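PDB 4XXF: fuculose-1-phosphate aldolase from Glaciozyma antarctica, which is a zinc-bound member of the class II aldolase and adducin family, built on an AraD-like fold of a mixed beta sheet packed with helices. Local coordinates for residues A[94-97]-A[98-102]; A[239-242]-A[243-247]; A[13-16]-A[17-21]; A[224-227]-A[228-232]. All coordinates share one frame; numbering follows the deposited sequence.

In the fold
Along the chain the order is contact 3, contact 1, contact 4, contact 2. Contact 3 opens helix 15-36 and contact 1 opens helix 96-108. Contact 4 lies on helix 221-231, and contact 2 lies on helix 234-256, the next helix in the chain. Contacts 2 and 4 touch, with centres about 20 Å apart. No other pair touches. Contact 1 lies on the opposite side of the chain's centre from contacts 2 and 4, whose centres are about 27 and 32 Å from its own. Contact 1 packs on the mixed sheet close to a zinc ion. Contacts 1 and 3 are thus helix starts, contact 2 lies at the subunit interface, and contact 4 is on the surface.

Contact 1 (A[94-97]-A[98-102]); sequences VNLA and GFMIH
Asn95 O accepts from Phe99 N at 2.9 Å and Leu96 O from Met100 N at 2.9 Å, so residues 95-100 wind straight into the first turn of helix 96-108. Asn95 is the N-cap. Its CG stands anti to the backbone N (chi1 165°), which brings the amide round to the start of the helix. OD1 accepts from Gly98 N at 3.4 Å; the bond is nearly straight (166°) but long, and so weak. The other branch of the amide, ND2, lies over Gly98 CA at 4.0 Å. The next backbone bond, from Ile101 N to Ala97 O, is also weak.

Two apolar pairs flank the turn. Val94 CG2 meets Phe99 CB at 3.8 Å, the two side chains crossing at a slant. Leu96 and Met100 run side by side and point the same way, with Leu96 CD1 against Met100 CG at 3.9 Å. Met100 bends beyond that point, at chi2 and chi3.

Val94 and Phe99 both reach the mixed sheet. Val94 rests on Val59 and Ile75, and Phe99 on Thr47, Phe57 and Val77. One turn on, His102 touches the zinc ligand His117, and the side chain of Ile101 comes within about 6 Å of a zinc ion.

The turn therefore has two chemical characters. Asn95 gives Gly98 N an acceptor where no carbonyl of a preceding helical turn is available to accept from it. Val94 and Phe99 supply the apolar surface that seats the start of the helix on the sheet.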
loop_
_atom_site.group_PDB
_atom_site.type_symbol
_atom_site.label_atom_id
_atom_site.label_comp_id
_atom_site.label_asym_id
_atom_site.label_seq_id
_atom_site.Cartn_x
_atom_site.Cartn_y
_atom_site.Cartn_z
ATOM N N VAL A 94 5.788 13.251 28.648
ATOM C CA VAL A 94 6.694 12.399 27.899
ATOM C C VAL A 94 6.407 10.941 28.249
ATOM O O VAL A 94 6.027 10.627 29.376
ATOM C CB VAL A 94 8.185 12.753 28.189
ATOM C CG1 VAL A 94 8.581 12.378 29.623
ATOM C CG2 VAL A 94 9.113 12.089 27.181
ATOM N N ASN A 95 6.542 10.057 27.267
ATOM C CA ASN A 95 6.555 8.627 27.537
ATOM C C ASN A 95 7.890 8.301 28.221
ATOM O O ASN A 95 8.930 8.276 27.568
ATOM C CB ASN A 95 6.351 7.857 26.228
ATOM C CG ASN A 95 6.692 6.374 26.328
ATOM O OD1 ASN A 95 6.839 5.812 27.413
ATOM N ND2 ASN A 95 6.806 5.731 25.172
ATOM N N LEU A 96 7.867 8.075 29.534
ATOM C CA LEU A 96 9.115 8.043 30.305
ATOM C C LEU A 96 9.996 6.846 29.971
ATOM O O LEU A 96 11.185 7.011 29.703
ATOM C CB LEU A 96 8.833 8.064 31.815
ATOM C CG LEU A 96 10.083 8.171 32.702
ATOM C CD1 LEU A 96 10.824 9.483 32.454
ATOM C CD2 LEU A 96 9.744 8.023 34.183
ATOM N N ALA A 97 9.422 5.648 29.991
ATOM C CA ALA A 97 10.202 4.436 29.765
ATOM C C ALA A 97 10.909 4.512 28.420
ATOM O O ALA A 97 12.109 4.244 28.316
ATOM C CB ALA A 97 9.312 3.204 29.834
ATOM N N GLY A 98 10.159 4.915 27.403
ATOM C CA GLY A 98 10.703 5.100 26.073
ATOM C C GLY A 98 11.776 6.164 26.013
ATOM O O GLY A 98 12.825 5.965 25.396
ATOM N N PHE A 99 11.532 7.287 26.675
ATOM C CA PHE A 99 12.507 8.358 26.661
ATOM C C PHE A 99 13.823 7.955 27.334
ATOM O O PHE A 99 14.895 8.334 26.862
ATOM C CB PHE A 99 11.972 9.628 27.329
ATOM C CG PHE A 99 13.027 10.686 27.486
ATOM C CD1 PHE A 99 13.420 11.450 26.397
ATOM C CD2 PHE A 99 13.680 10.869 28.699
ATOM C CE1 PHE A 99 14.423 12.399 26.518
ATOM C CE2 PHE A 99 14.680 11.818 28.831
ATOM C CZ PHE A 99 15.051 12.587 27.735
ATOM N N MET A 100 13.753 7.198 28.426
ATOM C CA MET A 100 14.962 6.848 29.162
ATOM C C MET A 100 15.845 5.863 28.393
ATOM O O MET A 100 17.040 5.793 28.652
ATOM C CB MET A 100 14.609 6.299 30.546
ATOM C CG MET A 100 13.978 7.348 31.463
ATOM S SD MET A 100 14.962 8.865 31.655
ATOM C CE MET A 100 16.388 8.248 32.548
ATOM N N ILE A 101 15.283 5.129 27.435
ATOM C CA ILE A 101 16.132 4.392 26.495
ATOM C C ILE A 101 17.009 5.375 25.715
ATOM O O ILE A 101 18.229 5.190 25.585
ATOM C CB ILE A 101 15.307 3.531 25.524
ATOM C CG1 ILE A 101 14.647 2.388 26.298
ATOM C CG2 ILE A 101 16.198 2.976 24.424
ATOM C CD1 ILE A 101 13.689 1.550 25.470
ATOM N N HIS A 102 16.394 6.432 25.199
ATOM C CA HIS A 102 17.149 7.442 24.470
ATOM C C HIS A 102 18.144 8.135 25.391
ATOM O O HIS A 102 19.290 8.366 25.024
ATOM C CB HIS A 102 16.220 8.479 23.840
ATOM C CG HIS A 102 15.382 7.947 22.721
ATOM N ND1 HIS A 102 15.093 8.685 21.591
ATOM C CD2 HIS A 102 14.748 6.761 22.566
ATOM C CE1 HIS A 102 14.330 7.971 20.784
ATOM N NE2 HIS A 102 14.108 6.800 21.349
#

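Contact 2 (A[239-242]-A[243-247]); sequences FQAS and PYFQV
Ser242 and Pro243 meet at a proline kink inside helix 234-256. Pro243 N has no hydrogen to give, and Tyr244 N also lacks its bond to the turn before.

The backbone bonds adjust around this point. Tyr244 N turns to Ala241 O at 3.0 Å, three residues back, with the donor well above the carbonyl plane. Phe245 N reaches the same oxygen in a weak bond of 3.4 Å. Regular winding is restored by Gln246 N, which bonds Ser242 O at 3.0 Å, nearly straight.

Two rings follow the kink. The Phe245 ring presents its edge to the methyl of Ala241, with CB 3.9 Å from CE2. Ala241 O and Gln240 O lie in the plane of the Tyr244 ring, at its edge.

The polar ends of Tyr244 and Gln246 bond a second subunit. Tyr244 OH bonds Thr41 N of that subunit. Gln246 grips it twice, through OE1 to Ala65 N and NE2 to Gly63 O. On its own chain Phe245 makes a cation-pi contact with Arg25 of helix 15-36.

Phe239 O is the carbonyl that Pro243 cannot use. It accepts from Ser242 N at 3.0 Å and from the side chain of the same serine. With chi1 at 64°, Ser242 OG sits between its own N and carbonyl carbon and donates to Phe239 O at 2.7 Å, on a lone pair in the carbonyl plane.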
loop_
_atom_site.group_PDB
_atom_site.type_symbol
_atom_site.label_atom_id
_atom_site.label_comp_id
_atom_site.label_asym_id
_atom_site.label_seq_id
_atom_site.Cartn_x
_atom_site.Cartn_y
_atom_site.Cartn_z
ATOM N N PHE A 239 22.966 12.907 3.365
ATOM C CA PHE A 239 22.568 13.070 1.971
ATOM C C PHE A 239 21.452 12.089 1.579
ATOM O O PHE A 239 20.501 12.449 0.867
ATOM C CB PHE A 239 23.792 12.890 1.068
ATOM C CG PHE A 239 23.579 13.332 -0.349
ATOM C CD1 PHE A 239 23.349 14.665 -0.647
ATOM C CD2 PHE A 239 23.649 12.423 -1.391
ATOM C CE1 PHE A 239 23.164 15.077 -1.960
ATOM C CE2 PHE A 239 23.466 12.833 -2.705
ATOM C CZ PHE A 239 23.230 14.163 -2.982
ATOM N N GLN A 240 21.546 10.853 2.051
ATOM C CA GLN A 240 20.550 9.845 1.702
ATOM C C GLN A 240 19.154 10.180 2.263
ATOM O O GLN A 240 18.145 9.795 1.667
ATOM C CB GLN A 240 21.020 8.461 2.170
ATOM C CG GLN A 240 22.092 7.850 1.262
ATOM C CD GLN A 240 22.796 6.642 1.870
ATOM O OE1 GLN A 240 23.472 6.745 2.898
ATOM N NE2 GLN A 240 22.647 5.493 1.232
ATOM N N ALA A 241 19.093 10.923 3.367
ATOM C CA ALA A 241 17.814 11.364 3.924
ATOM C C ALA A 241 17.232 12.553 3.171
ATOM O O ALA A 241 16.032 12.808 3.273
ATOM C CB ALA A 241 17.969 11.740 5.398
ATOM N N SER A 242 18.060 13.300 2.440
ATOM C CA SER A 242 17.631 14.618 1.964
ATOM C C SER A 242 16.357 14.638 1.092
ATOM O O SER A 242 15.534 15.524 1.288
ATOM C CB SER A 242 18.798 15.331 1.254
ATOM O OG SER A 242 19.240 14.672 0.085
ATOM N N PRO A 243 16.150 13.663 0.182
ATOM C CA PRO A 243 14.904 13.761 -0.597
ATOM C C PRO A 243 13.643 13.608 0.265
ATOM O O PRO A 243 12.616 14.207 -0.057
ATOM C CB PRO A 243 15.021 12.617 -1.618
ATOM C CG PRO A 243 16.114 11.738 -1.126
ATOM C CD PRO A 243 17.029 12.582 -0.302
ATOM N N TYR A 244 13.721 12.864 1.366
ATOM C CA TYR A 244 12.545 12.685 2.217
ATOM C C TYR A 244 12.185 14.000 2.903
ATOM O O TYR A 244 11.002 14.332 3.049
ATOM C CB TYR A 244 12.779 11.571 3.252
ATOM C CG TYR A 244 13.061 10.231 2.613
ATOM C CD1 TYR A 244 12.028 9.372 2.244
ATOM C CD2 TYR A 244 14.369 9.830 2.357
ATOM C CE1 TYR A 244 12.300 8.144 1.628
ATOM C CE2 TYR A 244 14.643 8.631 1.758
ATOM C CZ TYR A 244 13.621 7.788 1.392
ATOM O OH TYR A 244 13.920 6.590 0.795
ATOM N N PHE A 245 13.194 14.759 3.327
ATOM C CA PHE A 245 12.935 16.070 3.907
ATOM C C PHE A 245 12.446 17.073 2.872
ATOM O O PHE A 245 11.570 17.884 3.168
ATOM C CB PHE A 245 14.194 16.595 4.619
ATOM C CG PHE A 245 14.459 15.910 5.939
ATOM C CD1 PHE A 245 13.841 16.373 7.092
ATOM C CD2 PHE A 245 15.275 14.782 6.023
ATOM C CE1 PHE A 245 14.060 15.751 8.323
ATOM C CE2 PHE A 245 15.498 14.153 7.255
ATOM C CZ PHE A 245 14.873 14.638 8.405
ATOM N N GLN A 246 12.981 17.017 1.657
ATOM C CA GLN A 246 12.477 17.889 0.602
ATOM C C GLN A 246 10.990 17.656 0.378
ATOM O O GLN A 246 10.206 18.600 0.312
ATOM C CB GLN A 246 13.213 17.654 -0.711
ATOM C CG GLN A 246 14.691 17.991 -0.721
ATOM C CD GLN A 246 15.411 17.230 -1.819
ATOM O OE1 GLN A 246 14.818 16.888 -2.843
ATOM N NE2 GLN A 246 16.693 16.957 -1.619
ATOM N N VAL A 247 10.607 16.389 0.278
ATOM C CA VAL A 247 9.225 16.052 -0.036
ATOM C C VAL A 247 8.288 16.404 1.113
ATOM O O VAL A 247 7.224 16.983 0.882
ATOM C CB VAL A 247 9.083 14.553 -0.412
ATOM C CG1 VAL A 247 7.599 14.147 -0.513
ATOM C CG2 VAL A 247 9.781 14.289 -1.747
#

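Contact 3 (A[13-16]-A[17-21]); sequences ATVE and AERAW
Thr14, at the N-cap of helix 15-36, accepts from Ala17 N through OG1 at 3.0 Å, a capping bond. The angle at the hydrogen is 156°. The hydroxyl gets there because chi1 is 65°, which sets OG1 between the backbone N and the carbonyl carbon and facing the first turn. Thr14 thus serves the helix twice, as its O also accepts from Glu18 N at 3.0 Å.

The helical bonds continue without a break. Arg19 N bonds Val15 O at 2.9 Å, and Ala20 N bonds Glu16 O at 3.0 Å.

Arg19 has its stronger polar partners elsewhere on the chain. NE forms a salt bridge with Asp50 and NH2 another with Glu52. These two bonds tie the start of the helix to the loop after strand 45-49. Glu16 has the opposite charge, but its OE2 stays 6.0 Å from Arg19 NH1, so at most a weak long-range attraction is likely.

Packing between the two segments is light. Val15 touches Glu52, and Glu18 leans on Phe12 and Pro51. The methyl of Ala17 also touches the cap residue, with CB 3.5 Å from Thr14 OG1. Val15 lies aslant to Arg19 and touches the far end of the arginine lightly, Val15 CG1 lying 4.2 Å from Arg19 NH2.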
loop_
_atom_site.group_PDB
_atom_site.type_symbol
_atom_site.label_atom_id
_atom_site.label_comp_id
_atom_site.label_asym_id
_atom_site.label_seq_id
_atom_site.Cartn_x
_atom_site.Cartn_y
_atom_site.Cartn_z
ATOM N N ALA A 13 24.088 30.808 12.807
ATOM C CA ALA A 13 24.658 32.061 13.289
ATOM C C ALA A 13 24.668 32.154 14.813
ATOM O O ALA A 13 25.633 32.632 15.414
ATOM C CB ALA A 13 23.899 33.236 12.692
ATOM N N THR A 14 23.582 31.710 15.435
ATOM C CA THR A 14 23.442 31.736 16.884
ATOM C C THR A 14 22.878 30.406 17.371
ATOM O O THR A 14 22.318 29.631 16.587
ATOM C CB THR A 14 22.500 32.861 17.359
ATOM O OG1 THR A 14 21.171 32.594 16.887
ATOM C CG2 THR A 14 22.957 34.217 16.841
ATOM N N VAL A 15 23.010 30.156 18.666
ATOM C CA VAL A 15 22.450 28.955 19.281
ATOM C C VAL A 15 20.921 28.950 19.149
ATOM O O VAL A 15 20.317 27.899 18.926
ATOM C CB VAL A 15 22.868 28.842 20.771
ATOM C CG1 VAL A 15 22.132 27.694 21.449
ATOM C CG2 VAL A 15 24.358 28.636 20.879
ATOM N N GLU A 16 20.300 30.121 19.262
ATOM C CA GLU A 16 18.862 30.246 19.062
ATOM C C GLU A 16 18.456 29.848 17.643
ATOM O O GLU A 16 17.441 29.179 17.446
ATOM C CB GLU A 16 18.383 31.676 19.345
ATOM C CG GLU A 16 18.495 32.131 20.806
ATOM C CD GLU A 16 18.069 33.588 21.022
ATOM O OE1 GLU A 16 17.835 34.316 20.026
ATOM O OE2 GLU A 16 17.984 34.012 22.197
ATOM N N ALA A 17 19.241 30.260 16.652
ATOM C CA ALA A 17 18.966 29.887 15.266
ATOM C C ALA A 17 19.103 28.380 15.064
ATOM O O ALA A 17 18.296 27.755 14.363
ATOM C CB ALA A 17 19.888 30.629 14.313
ATOM N N GLU A 18 20.135 27.799 15.667
ATOM C CA GLU A 18 20.334 26.363 15.590
ATOM C C GLU A 18 19.157 25.621 16.226
ATOM O O GLU A 18 18.665 24.643 15.652
ATOM C CB GLU A 18 21.649 25.952 16.257
ATOM C CG GLU A 18 21.906 24.458 16.106
ATOM C CD GLU A 18 23.266 24.017 16.620
ATOM O OE1 GLU A 18 24.023 24.852 17.154
ATOM O OE2 GLU A 18 23.571 22.810 16.482
ATOM N N ARG A 19 18.719 26.063 17.404
ATOM C CA ARG A 19 17.613 25.408 18.080
ATOM C C ARG A 19 16.356 25.460 17.219
ATOM O O ARG A 19 15.632 24.468 17.110
ATOM C CB ARG A 19 17.359 26.060 19.439
ATOM C CG ARG A 19 16.246 25.387 20.228
ATOM C CD ARG A 19 16.027 26.085 21.554
ATOM N NE ARG A 19 17.135 25.842 22.476
ATOM C CZ ARG A 19 17.945 26.782 22.949
ATOM N NH1 ARG A 19 17.783 28.057 22.607
ATOM N NH2 ARG A 19 18.923 26.439 23.771
ATOM N N ALA A 20 16.097 26.606 16.590
ATOM C CA ALA A 20 14.910 26.727 15.741
ATOM C C ALA A 20 14.985 25.766 14.557
ATOM O O ALA A 20 13.983 25.132 14.196
ATOM C CB ALA A 20 14.742 28.169 15.262
ATOM N N TRP A 21 16.168 25.636 13.958
ATOM C CA TRP A 21 16.367 24.710 12.840
ATOM C C TRP A 21 16.131 23.271 13.274
ATOM O O TRP A 21 15.430 22.498 12.607
ATOM C CB TRP A 21 17.787 24.838 12.262
ATOM C CG TRP A 21 18.115 23.725 11.292
ATOM C CD1 TRP A 21 18.700 22.518 11.580
ATOM C CD2 TRP A 21 17.845 23.712 9.886
ATOM N NE1 TRP A 21 18.818 21.764 10.433
ATOM C CE2 TRP A 21 18.302 22.474 9.381
ATOM C CE3 TRP A 21 17.267 24.627 9.004
ATOM C CZ2 TRP A 21 18.198 22.131 8.034
ATOM C CZ3 TRP A 21 17.164 24.284 7.660
ATOM C CH2 TRP A 21 17.627 23.046 7.192
#

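Contact 4 (A[224-227]-A[228-232]); sequences AAFT and FKELG
The Phe226 ring and the Glu230 carboxylate meet one helical turn apart, CZ 4.0 Å from OE2, with their planes 67° apart. The first torsion of Glu230 places its CG 3.5 Å from Phe226 O, and the bend at chi2 (-71°) then folds the carboxylate toward the ring. The second ring, Phe228, has Gly232 CA over one face, 3.9 Å above the plane and displaced toward the rim.

Thr227 and Leu231 form the apolar pair. They lie side by side and point the same way, with CG2 of the threonine 3.7 Å from CD1 of the leucine. The threonine hydroxyl lies beside the backbone N and bonds Gln223 O, a turn earlier, while the methyl stands anti to that N and faces Leu231.

The backbone is helical to begin with. Phe228 N bonds Ala224 O at 2.9 Å, and Lys229 N bonds Ala225 O at 3.3 Å. Thr227 O then takes two donors: Leu231 N at 2.9 Å, in line with the C=O but with its N-H bent to 140°, and Glu230 N from well above the carbonyl plane. Gly232 N bonds Phe228 O at 2.8 Å.

Helix 221-231 lies at the surface, with Phe226, Lys229 and Glu230 on its exposed side. Loop residues line other parts of it: Tyr144 meets Ala224 and Ala225, Cys141 meets Thr227, and Lys174, just before strand 175-178, meets Phe228 and bonds Gly232 O. The chain then passes on to helix 234-256, which touches this turn.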
loop_
_atom_site.group_PDB
_atom_site.type_symbol
_atom_site.label_atom_id
_atom_site.label_comp_id
_atom_site.label_asym_id
_atom_site.label_seq_id
_atom_site.Cartn_x
_atom_site.Cartn_y
_atom_site.Cartn_z
ATOM N N ALA A 224 30.808 -5.832 0.212
ATOM C CA ALA A 224 29.991 -5.168 1.232
ATOM C C ALA A 224 30.788 -4.069 1.934
ATOM O O ALA A 224 30.272 -2.977 2.173
ATOM C CB ALA A 224 29.460 -6.177 2.248
ATOM N N ALA A 225 32.046 -4.359 2.267
ATOM C CA ALA A 225 32.929 -3.387 2.907
ATOM C C ALA A 225 33.161 -2.185 2.000
ATOM O O ALA A 225 33.170 -1.047 2.449
ATOM C CB ALA A 225 34.265 -4.045 3.274
ATOM N N PHE A 226 33.352 -2.450 0.715
ATOM C CA PHE A 226 33.563 -1.381 -0.251
ATOM C C PHE A 226 32.361 -0.440 -0.293
ATOM O O PHE A 226 32.504 0.785 -0.254
ATOM C CB PHE A 226 33.828 -1.975 -1.638
ATOM C CG PHE A 226 33.994 -0.941 -2.713
ATOM C CD1 PHE A 226 35.228 -0.369 -2.949
ATOM C CD2 PHE A 226 32.913 -0.540 -3.483
ATOM C CE1 PHE A 226 35.390 0.585 -3.936
ATOM C CE2 PHE A 226 33.068 0.415 -4.474
ATOM C CZ PHE A 226 34.304 0.976 -4.700
ATOM N N THR A 227 31.171 -1.026 -0.352
ATOM C CA THR A 227 29.951 -0.242 -0.455
ATOM C C THR A 227 29.661 0.511 0.854
ATOM O O THR A 227 29.164 1.642 0.824
ATOM C CB THR A 227 28.770 -1.149 -0.859
ATOM O OG1 THR A 227 29.098 -1.830 -2.078
ATOM C CG2 THR A 227 27.514 -0.329 -1.098
ATOM N N PHE A 228 29.998 -0.086 1.995
ATOM C CA PHE A 228 29.828 0.590 3.276
ATOM C C PHE A 228 30.616 1.901 3.332
ATOM O O PHE A 228 30.155 2.883 3.927
ATOM C CB PHE A 228 30.251 -0.320 4.434
ATOM C CG PHE A 228 30.151 0.336 5.788
ATOM C CD1 PHE A 228 28.971 0.287 6.514
ATOM C CD2 PHE A 228 31.232 1.017 6.332
ATOM C CE1 PHE A 228 28.876 0.892 7.759
ATOM C CE2 PHE A 228 31.142 1.628 7.579
ATOM C CZ PHE A 228 29.957 1.566 8.290
ATOM N N LYS A 229 31.810 1.917 2.741
ATOM C CA LYS A 229 32.609 3.141 2.728
ATOM C C LYS A 229 31.848 4.275 2.044
ATOM O O LYS A 229 31.999 5.445 2.401
ATOM C CB LYS A 229 33.951 2.914 2.024
ATOM C CG LYS A 229 34.919 4.072 2.186
ATOM C CD LYS A 229 36.263 3.777 1.533
ATOM C CE LYS A 229 37.262 4.899 1.792
ATOM N NZ LYS A 229 38.572 4.664 1.116
ATOM N N GLU A 230 31.010 3.920 1.075
ATOM C CA GLU A 230 30.266 4.908 0.298
ATOM C C GLU A 230 28.914 5.288 0.912
ATOM O O GLU A 230 28.478 6.430 0.786
ATOM C CB GLU A 230 30.049 4.386 -1.129
ATOM C CG GLU A 230 31.265 3.662 -1.739
ATOM C CD GLU A 230 32.430 4.585 -2.097
ATOM O OE1 GLU A 230 32.852 5.409 -1.255
ATOM O OE2 GLU A 230 32.939 4.475 -3.233
ATOM N N LEU A 231 28.264 4.335 1.570
ATOM C CA LEU A 231 26.884 4.521 2.034
ATOM C C LEU A 231 26.712 4.622 3.535
ATOM O O LEU A 231 25.653 5.036 4.006
ATOM C CB LEU A 231 25.995 3.361 1.561
ATOM C CG LEU A 231 25.872 3.105 0.066
ATOM C CD1 LEU A 231 24.833 2.025 -0.158
ATOM C CD2 LEU A 231 25.498 4.374 -0.687
ATOM N N GLY A 232 27.724 4.211 4.288
ATOM C CA GLY A 232 27.540 3.947 5.702
ATOM C C GLY A 232 27.983 5.020 6.668
ATOM O O GLY A 232 27.726 4.898 7.863
#